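Local atomic coordinates of putative NADPH:quinone reductase (Bacillus thuringiensis, PDB entry 3GMS), a protein that probably catalyses the NADPH-dependent reduction of quinones, as a putative quinone oxidoreductase of the medium-chain dehydrogenase/reductase superfamily. Residues M125-L130 against T283-I288; V90-R94 against W280-F284; A217-G223 against L240-S246. One frame throughout, in Å; residues are numbered along the deposited sequence.

Contacts 1 and 2 share helix 277-292, with F284 taking part in both, and their centres lie 8 Å apart. They touch: L93 packs on Y126 and L91 on M125. Both are buried and neither has a hydrogen bond between its segments. Contact 1 is apolar and joins that helix to the start of helix 127-139. Contact 2 joins it to the end of strand 89-92, with a cation-pi pair at its more open edge. Contact 3 differs. It lies in the parallel sheet, about 21 Å and 26 Å centre to centre from contacts 1 and 2, and is partly buried. Mostly backbone hydrogen bonds hold it, continuing into the following loops, where L244 and L245 are exposed.

Contact 1: M125-L130 against T283-I288; sequences MYINPL and TFRHLI
A loop and the first turn of a helix pack on a second helix. M125 and Y126 are still in the loop; helix 127-139 begins at I127, and L130 N bonds to Y126 O at 2.9 Å. Residues 283-288 belong to helix 277-292. The closest CA pairs are P129-L287 at 7.4 Å and L130-F284 at 7.8 Å.

M125, F284 and L287 bury the most surface. M125 (chi1 t, chi2 p, chi3 p) extends along the near side of the second helix. Its CG is 4.0 Å from F284 CD2, its SD 4.0 Å from L287 CB, and its CE 4.1 Å from I288 CG1. F284 (chi1 -89°, chi2 94°) sends its ring between M125 and L130, with CE1 4.0 Å from L130 CD2. Its edge meets Y126, CZ to CD1 3.5 Å; the two ring planes lie at 46°. L287 (m, t) has CD2 4.2 Å from P129 CB and CD1 4.2 Å from L130 CD1. L130 (t, p) also sets CD1 3.4 Å from T283 CG2.

This packs the loop and first turn of helix 127-139 against helix 277-292. Helix 268-274 (L268, W271) also lies on Y126, L130 and T283. The polar ends of Y126 and T283 bond elsewhere, to N272 and to K279 O. No hydrogen bond crosses, so the contact rests on apolar side-chain fit. It even buries M125 O without a polar partner.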
loop_
_atom_site.group_PDB
_atom_site.type_symbol
_atom_site.label_atom_id
_atom_site.label_comp_id
_atom_site.label_asym_id
_atom_site.label_seq_id
_atom_site.Cartn_x
_atom_site.Cartn_y
_atom_site.Cartn_z
ATOM N N MET A 125 8.403 -0.120 -0.104
ATOM C CA MET A 125 8.435 -1.487 -0.639
ATOM C C MET A 125 7.252 -2.391 -0.230
ATOM O O MET A 125 6.979 -3.381 -0.903
ATOM C CB MET A 125 9.757 -2.170 -0.244
ATOM C CG MET A 125 10.084 -3.559 -0.914
ATOM S SD MET A 125 10.621 -3.423 -2.663
ATOM C CE MET A 125 12.073 -2.455 -2.466
ATOM N N TYR A 126 6.570 -2.045 0.860
ATOM C CA TYR A 126 5.619 -2.961 1.489
ATOM C C TYR A 126 4.198 -2.789 0.992
ATOM O O TYR A 126 3.717 -3.564 0.204
ATOM C CB TYR A 126 5.709 -2.806 2.999
ATOM C CG TYR A 126 4.750 -3.636 3.852
ATOM C CD1 TYR A 126 4.245 -4.892 3.424
ATOM C CD2 TYR A 126 4.415 -3.176 5.126
ATOM C CE1 TYR A 126 3.392 -5.628 4.259
ATOM C CE2 TYR A 126 3.576 -3.902 5.971
ATOM C CZ TYR A 126 3.076 -5.130 5.524
ATOM O OH TYR A 126 2.240 -5.855 6.350
ATOM N N ILE A 127 3.508 -1.748 1.423
ATOM C CA ILE A 127 2.068 -1.773 1.304
ATOM C C ILE A 127 1.535 -1.817 -0.142
ATOM O O ILE A 127 0.779 -2.718 -0.478
ATOM C CB ILE A 127 1.429 -0.558 2.083
ATOM C CG1 ILE A 127 1.675 -0.725 3.601
ATOM C CG2 ILE A 127 -0.071 -0.510 1.843
ATOM C CD1 ILE A 127 0.965 -1.912 4.217
ATOM N N ASN A 128 1.913 -0.846 -0.956
ATOM C CA ASN A 128 1.451 -0.810 -2.341
ATOM C C ASN A 128 2.034 -1.930 -3.243
ATOM O O ASN A 128 1.231 -2.565 -3.973
ATOM C CB ASN A 128 1.608 0.598 -2.929
ATOM C CG ASN A 128 0.725 1.587 -2.212
ATOM O OD1 ASN A 128 -0.415 1.250 -1.916
ATOM N ND2 ASN A 128 1.251 2.762 -1.867
ATOM N N PRO A 129 3.359 -2.205 -3.180
ATOM C CA PRO A 129 3.906 -3.245 -4.053
ATOM C C PRO A 129 3.409 -4.621 -3.672
ATOM O O PRO A 129 3.019 -5.389 -4.557
ATOM C CB PRO A 129 5.437 -3.123 -3.869
ATOM C CG PRO A 129 5.634 -1.717 -3.464
ATOM C CD PRO A 129 4.447 -1.430 -2.551
ATOM N N LEU A 130 3.429 -4.955 -2.377
ATOM C CA LEU A 130 2.917 -6.261 -1.990
ATOM C C LEU A 130 1.424 -6.490 -2.337
ATOM O O LEU A 130 1.071 -7.546 -2.827
ATOM C CB LEU A 130 3.205 -6.552 -0.529
ATOM C CG LEU A 130 3.056 -7.982 -0.063
ATOM C CD1 LEU A 130 3.993 -8.951 -0.783
ATOM C CD2 LEU A 130 3.320 -7.972 1.441
ATOM N N THR A 283 8.648 -13.554 -1.169
ATOM C CA THR A 283 7.889 -12.594 -1.978
ATOM C C THR A 283 8.596 -11.231 -1.958
ATOM O O THR A 283 8.692 -10.553 -2.994
ATOM C CB THR A 283 6.418 -12.481 -1.479
ATOM O OG1 THR A 283 5.819 -13.782 -1.529
ATOM C CG2 THR A 283 5.592 -11.547 -2.347
ATOM N N PHE A 284 9.096 -10.825 -0.793
ATOM C CA PHE A 284 9.871 -9.573 -0.738
ATOM C C PHE A 284 11.152 -9.693 -1.555
ATOM O O PHE A 284 11.548 -8.742 -2.236
ATOM C CB PHE A 284 10.188 -9.152 0.685
ATOM C CG PHE A 284 9.132 -8.283 1.289
ATOM C CD1 PHE A 284 8.133 -8.837 2.036
ATOM C CD2 PHE A 284 9.121 -6.904 1.029
ATOM C CE1 PHE A 284 7.118 -8.005 2.598
ATOM C CE2 PHE A 284 8.143 -6.066 1.588
ATOM C CZ PHE A 284 7.136 -6.636 2.370
ATOM N N ARG A 285 11.784 -10.867 -1.535
ATOM C CA ARG A 285 13.028 -11.007 -2.319
ATOM C C ARG A 285 12.757 -10.776 -3.773
ATOM O O ARG A 285 13.585 -10.207 -4.481
ATOM C CB ARG A 285 13.705 -12.368 -2.067
ATOM C CG ARG A 285 14.574 -12.326 -0.845
ATOM C CD ARG A 285 15.484 -13.572 -0.730
ATOM N NE ARG A 285 14.697 -14.682 -0.222
ATOM C CZ ARG A 285 14.396 -14.865 1.068
ATOM N NH1 ARG A 285 14.844 -14.032 2.010
ATOM N NH2 ARG A 285 13.655 -15.897 1.421
ATOM N N HIS A 286 11.563 -11.176 -4.200
ATOM C CA HIS A 286 11.132 -10.986 -5.541
ATOM C C HIS A 286 10.871 -9.547 -5.941
ATOM O O HIS A 286 11.308 -9.114 -7.024
ATOM C CB HIS A 286 9.905 -11.846 -5.897
ATOM C CG HIS A 286 9.622 -11.824 -7.361
ATOM N ND1 HIS A 286 10.472 -12.394 -8.287
ATOM C CD2 HIS A 286 8.665 -11.186 -8.076
ATOM C CE1 HIS A 286 10.010 -12.174 -9.504
ATOM N NE2 HIS A 286 8.916 -11.442 -9.404
ATOM N N LEU A 287 10.162 -8.818 -5.087
ATOM C CA LEU A 287 9.914 -7.391 -5.341
ATOM C C LEU A 287 11.247 -6.645 -5.383
ATOM O O LEU A 287 11.441 -5.811 -6.254
ATOM C CB LEU A 287 9.036 -6.795 -4.230
ATOM C CG LEU A 287 7.602 -7.327 -4.118
ATOM C CD1 LEU A 287 7.015 -6.825 -2.783
ATOM C CD2 LEU A 287 6.790 -6.816 -5.247
ATOM N N ILE A 288 12.157 -6.994 -4.465
ATOM C CA ILE A 288 13.472 -6.339 -4.405
ATOM C C ILE A 288 14.221 -6.561 -5.740
ATOM O O ILE A 288 14.782 -5.613 -6.288
ATOM C CB ILE A 288 14.269 -6.826 -3.195
ATOM C CG1 ILE A 288 13.681 -6.204 -1.899
ATOM C CG2 ILE A 288 15.782 -6.550 -3.367
ATOM C CD1 ILE A 288 14.223 -6.869 -0.621
#

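Contact 2: V90-R94 against W280-F284; sequences VLPLR and WQETF
The end of strand 89-92 and the turn after it face one side of helix 277-292. V90-P92 are extended, and P92 (-90/84) is the centre of an inverse gamma turn. L93 (-99/163) is again extended, while R94 (59/35) has positive phi. W280-F284 are helical, with F284 N bonded to W280 O at 3.1 Å. The backbones stay well apart: L91 CA to F284 CA is 10.3 Å and L93 CA to Q281 CA is 11.1 Å. Long side chains bridge the gap.

The apolar part is made by L91 and L93, both in the m, t rotamer. L93 CD1 lies 3.6 Å from F284 CZ and 3.8 Å from W280 CH2. L91 CD1 is 4.1 Å from F284 CE2. W280 (chi1 t, chi2 85°) and F284 (chi1 -89°) are one helical turn apart and both point toward the strand segment.

The contact joins the GroES-like part of the chain, to which strand 89-92 belongs, to a helix from the zinc-binding dehydrogenase family region. This pairing of a GroES-like and a nucleotide-binding region is characteristic of medium-chain dehydrogenases/reductases.

The charged part is a cation-pi pair. R94 CZ sits 4.5 Å from the centroid of the W280 five-membered ring, 12° off the normal. R94 NH1 comes to 3.3 Å from W280 CD1, over the ring face. The arginine is m, t, p with chi4 near 179°. R94 makes a second cation-pi contact with F109, and W280 NE1 bonds to N272 OD1.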
loop_
_atom_site.group_PDB
_atom_site.type_symbol
_atom_site.label_atom_id
_atom_site.label_comp_id
_atom_site.label_asym_id
_atom_site.label_seq_id
_atom_site.Cartn_x
_atom_site.Cartn_y
_atom_site.Cartn_z
ATOM N N VAL A 90 17.034 -2.608 7.078
ATOM C CA VAL A 90 15.914 -3.539 7.054
ATOM C C VAL A 90 14.577 -2.801 7.056
ATOM O O VAL A 90 14.506 -1.653 7.511
ATOM C CB VAL A 90 15.904 -4.482 8.314
ATOM C CG1 VAL A 90 17.245 -5.253 8.434
ATOM C CG2 VAL A 90 15.588 -3.762 9.581
ATOM N N LEU A 91 13.532 -3.486 6.592
ATOM C CA LEU A 91 12.158 -3.025 6.893
ATOM C C LEU A 91 11.644 -3.770 8.128
ATOM O O LEU A 91 11.487 -4.999 8.077
ATOM C CB LEU A 91 11.208 -3.281 5.710
ATOM C CG LEU A 91 11.740 -2.943 4.316
ATOM C CD1 LEU A 91 10.676 -3.339 3.251
ATOM C CD2 LEU A 91 12.184 -1.465 4.170
ATOM N N PRO A 92 11.407 -3.055 9.231
ATOM C CA PRO A 92 10.905 -3.813 10.403
ATOM C C PRO A 92 9.358 -3.900 10.431
ATOM O O PRO A 92 8.688 -3.069 11.063
ATOM C CB PRO A 92 11.445 -3.007 11.555
ATOM C CG PRO A 92 11.478 -1.565 11.062
ATOM C CD PRO A 92 11.736 -1.641 9.573
ATOM N N LEU A 93 8.804 -4.865 9.718
ATOM C CA LEU A 93 7.358 -4.855 9.415
ATOM C C LEU A 93 6.603 -5.769 10.369
ATOM O O LEU A 93 7.219 -6.579 11.052
ATOM C CB LEU A 93 7.130 -5.236 7.950
ATOM C CG LEU A 93 7.943 -4.457 6.912
ATOM C CD1 LEU A 93 7.719 -4.963 5.479
ATOM C CD2 LEU A 93 7.600 -2.938 6.986
ATOM N N ARG A 94 5.282 -5.596 10.435
ATOM C CA ARG A 94 4.360 -6.469 11.205
ATOM C C ARG A 94 4.701 -6.516 12.679
ATOM O O ARG A 94 4.550 -7.572 13.338
ATOM C CB ARG A 94 4.340 -7.890 10.597
ATOM C CG ARG A 94 3.947 -7.900 9.139
ATOM C CD ARG A 94 3.994 -9.276 8.448
ATOM N NE ARG A 94 3.181 -10.296 9.133
ATOM C CZ ARG A 94 3.071 -11.544 8.687
ATOM N NH1 ARG A 94 3.656 -11.883 7.536
ATOM N NH2 ARG A 94 2.374 -12.440 9.380
ATOM N N TRP A 280 6.436 -15.263 2.677
ATOM C CA TRP A 280 6.350 -13.797 2.824
ATOM C C TRP A 280 7.740 -13.190 2.505
ATOM O O TRP A 280 7.849 -12.304 1.680
ATOM C CB TRP A 280 5.859 -13.493 4.238
ATOM C CG TRP A 280 5.459 -12.069 4.507
ATOM C CD1 TRP A 280 4.238 -11.491 4.267
ATOM C CD2 TRP A 280 6.279 -11.058 5.084
ATOM N NE1 TRP A 280 4.266 -10.165 4.658
ATOM C CE2 TRP A 280 5.491 -9.883 5.189
ATOM C CE3 TRP A 280 7.589 -11.037 5.570
ATOM C CZ2 TRP A 280 5.997 -8.676 5.714
ATOM C CZ3 TRP A 280 8.093 -9.838 6.096
ATOM C CH2 TRP A 280 7.279 -8.683 6.180
ATOM N N GLN A 281 8.806 -13.713 3.122
ATOM C CA GLN A 281 10.174 -13.254 2.804
ATOM C C GLN A 281 10.575 -13.464 1.345
ATOM O O GLN A 281 11.157 -12.570 0.733
ATOM C CB GLN A 281 11.218 -13.933 3.693
ATOM C CG GLN A 281 11.158 -13.590 5.149
ATOM C CD GLN A 281 11.682 -12.180 5.480
ATOM O OE1 GLN A 281 12.462 -11.570 4.724
ATOM N NE2 GLN A 281 11.279 -11.686 6.622
ATOM N N GLU A 282 10.251 -14.637 0.776
ATOM C CA GLU A 282 10.536 -14.929 -0.626
ATOM C C GLU A 282 9.852 -13.948 -1.551
ATOM O O GLU A 282 10.400 -13.542 -2.582
ATOM C CB GLU A 282 10.026 -16.320 -0.964
ATOM C CG GLU A 282 10.991 -17.355 -0.525
ATOM C CD GLU A 282 12.208 -17.313 -1.419
ATOM O OE1 GLU A 282 12.080 -17.751 -2.580
ATOM O OE2 GLU A 282 13.254 -16.794 -0.975
ATOM N N THR A 283 8.648 -13.554 -1.169
ATOM C CA THR A 283 7.889 -12.594 -1.978
ATOM C C THR A 283 8.596 -11.231 -1.958
ATOM O O THR A 283 8.692 -10.553 -2.994
ATOM C CB THR A 283 6.418 -12.481 -1.479
ATOM O OG1 THR A 283 5.819 -13.782 -1.529
ATOM C CG2 THR A 283 5.592 -11.547 -2.347
ATOM N N PHE A 284 9.096 -10.825 -0.793
ATOM C CA PHE A 284 9.871 -9.573 -0.738
ATOM C C PHE A 284 11.152 -9.693 -1.555
ATOM O O PHE A 284 11.548 -8.742 -2.236
ATOM C CB PHE A 284 10.188 -9.152 0.685
ATOM C CG PHE A 284 9.132 -8.283 1.289
ATOM C CD1 PHE A 284 8.133 -8.837 2.036
ATOM C CD2 PHE A 284 9.121 -6.904 1.029
ATOM C CE1 PHE A 284 7.118 -8.005 2.598
ATOM C CE2 PHE A 284 8.143 -6.066 1.588
ATOM C CZ PHE A 284 7.136 -6.636 2.370
#

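Contact 3: A217-G223 against L240-S246; sequences AIDSIGG and LTIGLLS
The pairing of these two parallel strands does not stop where the strands do: it runs on through both following loops. I218 pairs with L240 and D219 with T241 (CA-CA 4.9 and 4.6 Å). L240 N bonds to A217 O at 2.8 Å, D219 N to L240 O at 2.9 Å, and I242 N to D219 O at 2.7 Å. A weak bond of 3.5 Å joins G243 N to D219 O. Beyond the strands, L245 N reaches S220 O at 3.0 Å. I221 O takes two bonds, from S246 N at 2.9 Å and S246 OG (chi1 p) at 2.6 Å.

D219 (chi1 t) shapes the first loop. Its OD1 accepts from I221 N (2.8 Å, an Asx turn) and G222 N (2.9 Å, an Asx motif). One water bridges D219 OD2 and G243 O (2.8 and 2.9 Å). G222 (80/-165) has no CB, which would clash with L244 CD1. On the face with I218 and L240, I218 CG2 meets I242 CD1 at 3.6 Å.

Helix 223-231 lies between the strands in sequence. Strands 214-219 and 237-241 are 4 and 5 of a six-stranded parallel sheet, order 3-2-1-4-5-6, consistent with the NAD(P)-binding Rossmann fold.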
loop_
_atom_site.group_PDB
_atom_site.type_symbol
_atom_site.label_atom_id
_atom_site.label_comp_id
_atom_site.label_asym_id
_atom_site.label_seq_id
_atom_site.Cartn_x
_atom_site.Cartn_y
_atom_site.Cartn_z
ATOM N N ALA A 217 -11.393 -6.885 -12.124
ATOM C CA ALA A 217 -11.433 -5.479 -11.742
ATOM C C ALA A 217 -11.004 -5.307 -10.294
ATOM O O ALA A 217 -11.293 -6.176 -9.448
ATOM C CB ALA A 217 -12.800 -4.887 -11.936
ATOM N N ILE A 218 -10.284 -4.216 -10.041
ATOM C CA ILE A 218 -9.842 -3.875 -8.677
ATOM C C ILE A 218 -10.420 -2.520 -8.346
ATOM O O ILE A 218 -10.078 -1.517 -8.993
ATOM C CB ILE A 218 -8.290 -3.943 -8.544
ATOM C CG1 ILE A 218 -7.839 -5.383 -8.844
ATOM C CG2 ILE A 218 -7.858 -3.486 -7.111
ATOM C CD1 ILE A 218 -6.349 -5.673 -8.652
ATOM N N ASP A 219 -11.314 -2.526 -7.358
ATOM C CA ASP A 219 -12.019 -1.329 -6.890
ATOM C C ASP A 219 -11.423 -0.788 -5.579
ATOM O O ASP A 219 -11.306 -1.528 -4.585
ATOM C CB ASP A 219 -13.493 -1.683 -6.734
ATOM C CG ASP A 219 -14.339 -0.559 -6.121
ATOM O OD1 ASP A 219 -14.115 0.632 -6.402
ATOM O OD2 ASP A 219 -15.282 -0.902 -5.379
ATOM N N SER A 220 -11.055 0.489 -5.619
ATOM C CA SER A 220 -10.561 1.233 -4.461
ATOM C C SER A 220 -11.608 2.204 -3.919
ATOM O O SER A 220 -11.419 2.781 -2.854
ATOM C CB SER A 220 -9.302 2.037 -4.842
ATOM O OG SER A 220 -8.252 1.156 -5.163
ATOM N N ILE A 221 -12.709 2.386 -4.654
ATOM C CA ILE A 221 -13.649 3.476 -4.371
ATOM C C ILE A 221 -14.959 3.039 -3.747
ATOM O O ILE A 221 -15.428 3.659 -2.787
ATOM C CB ILE A 221 -13.990 4.260 -5.689
ATOM C CG1 ILE A 221 -12.704 4.778 -6.357
ATOM C CG2 ILE A 221 -14.965 5.430 -5.401
ATOM C CD1 ILE A 221 -12.954 5.519 -7.718
ATOM N N GLY A 222 -15.558 1.984 -4.290
ATOM C CA GLY A 222 -16.880 1.547 -3.815
ATOM C C GLY A 222 -18.039 2.370 -4.376
ATOM O O GLY A 222 -17.864 3.128 -5.344
ATOM N N GLY A 223 -19.217 2.221 -3.755
ATOM C CA GLY A 223 -20.439 2.934 -4.167
ATOM C C GLY A 223 -20.779 2.731 -5.642
ATOM O O GLY A 223 -20.480 1.676 -6.210
ATOM N N LEU A 240 -12.621 -7.508 -7.336
ATOM C CA LEU A 240 -11.916 -7.484 -6.041
ATOM C C LEU A 240 -11.899 -6.065 -5.455
ATOM O O LEU A 240 -11.545 -5.117 -6.159
ATOM C CB LEU A 240 -10.502 -8.019 -6.240
ATOM C CG LEU A 240 -9.615 -8.248 -5.015
ATOM C CD1 LEU A 240 -10.146 -9.470 -4.214
ATOM C CD2 LEU A 240 -8.195 -8.491 -5.486
ATOM N N THR A 241 -12.282 -5.881 -4.190
ATOM C CA THR A 241 -12.154 -4.545 -3.631
ATOM C C THR A 241 -10.883 -4.480 -2.785
ATOM O O THR A 241 -10.508 -5.476 -2.123
ATOM C CB THR A 241 -13.357 -4.068 -2.813
ATOM O OG1 THR A 241 -13.497 -4.884 -1.654
ATOM C CG2 THR A 241 -14.636 -4.153 -3.605
ATOM N N ILE A 242 -10.200 -3.340 -2.846
ATOM C CA ILE A 242 -8.994 -3.150 -1.998
ATOM C C ILE A 242 -9.088 -1.918 -1.118
ATOM O O ILE A 242 -8.220 -1.693 -0.244
ATOM C CB ILE A 242 -7.680 -3.094 -2.820
ATOM C CG1 ILE A 242 -7.698 -1.976 -3.867
ATOM C CG2 ILE A 242 -7.306 -4.477 -3.378
ATOM C CD1 ILE A 242 -6.285 -1.681 -4.473
ATOM N N GLY A 243 -10.130 -1.124 -1.340
ATOM C CA GLY A 243 -10.314 0.136 -0.615
ATOM C C GLY A 243 -11.750 0.622 -0.715
ATOM O O GLY A 243 -12.545 0.069 -1.484
ATOM N N LEU A 244 -12.068 1.657 0.057
ATOM C CA LEU A 244 -13.431 2.201 0.121
ATOM C C LEU A 244 -13.431 3.725 0.202
ATOM O O LEU A 244 -14.000 4.331 1.127
ATOM C CB LEU A 244 -14.191 1.564 1.305
ATOM C CG LEU A 244 -15.730 1.618 1.227
ATOM C CD1 LEU A 244 -16.202 0.679 0.157
ATOM C CD2 LEU A 244 -16.411 1.341 2.600
ATOM N N LEU A 245 -12.813 4.366 -0.780
ATOM C CA LEU A 245 -12.627 5.820 -0.731
ATOM C C LEU A 245 -13.936 6.582 -0.602
ATOM O O LEU A 245 -13.969 7.653 -0.018
ATOM C CB LEU A 245 -11.879 6.330 -1.964
ATOM C CG LEU A 245 -10.392 5.976 -2.078
ATOM C CD1 LEU A 245 -9.838 6.486 -3.400
ATOM C CD2 LEU A 245 -9.599 6.536 -0.880
ATOM N N SER A 246 -15.005 6.035 -1.171
ATOM C CA SER A 246 -16.302 6.716 -1.163
ATOM C C SER A 246 -17.007 6.564 0.182
ATOM O O SER A 246 -17.942 7.299 0.478
ATOM C CB SER A 246 -17.200 6.160 -2.266
ATOM O OG SER A 246 -17.616 4.842 -1.951
HETATM O O HOH W 1 -15.006 -0.927 -2.559
#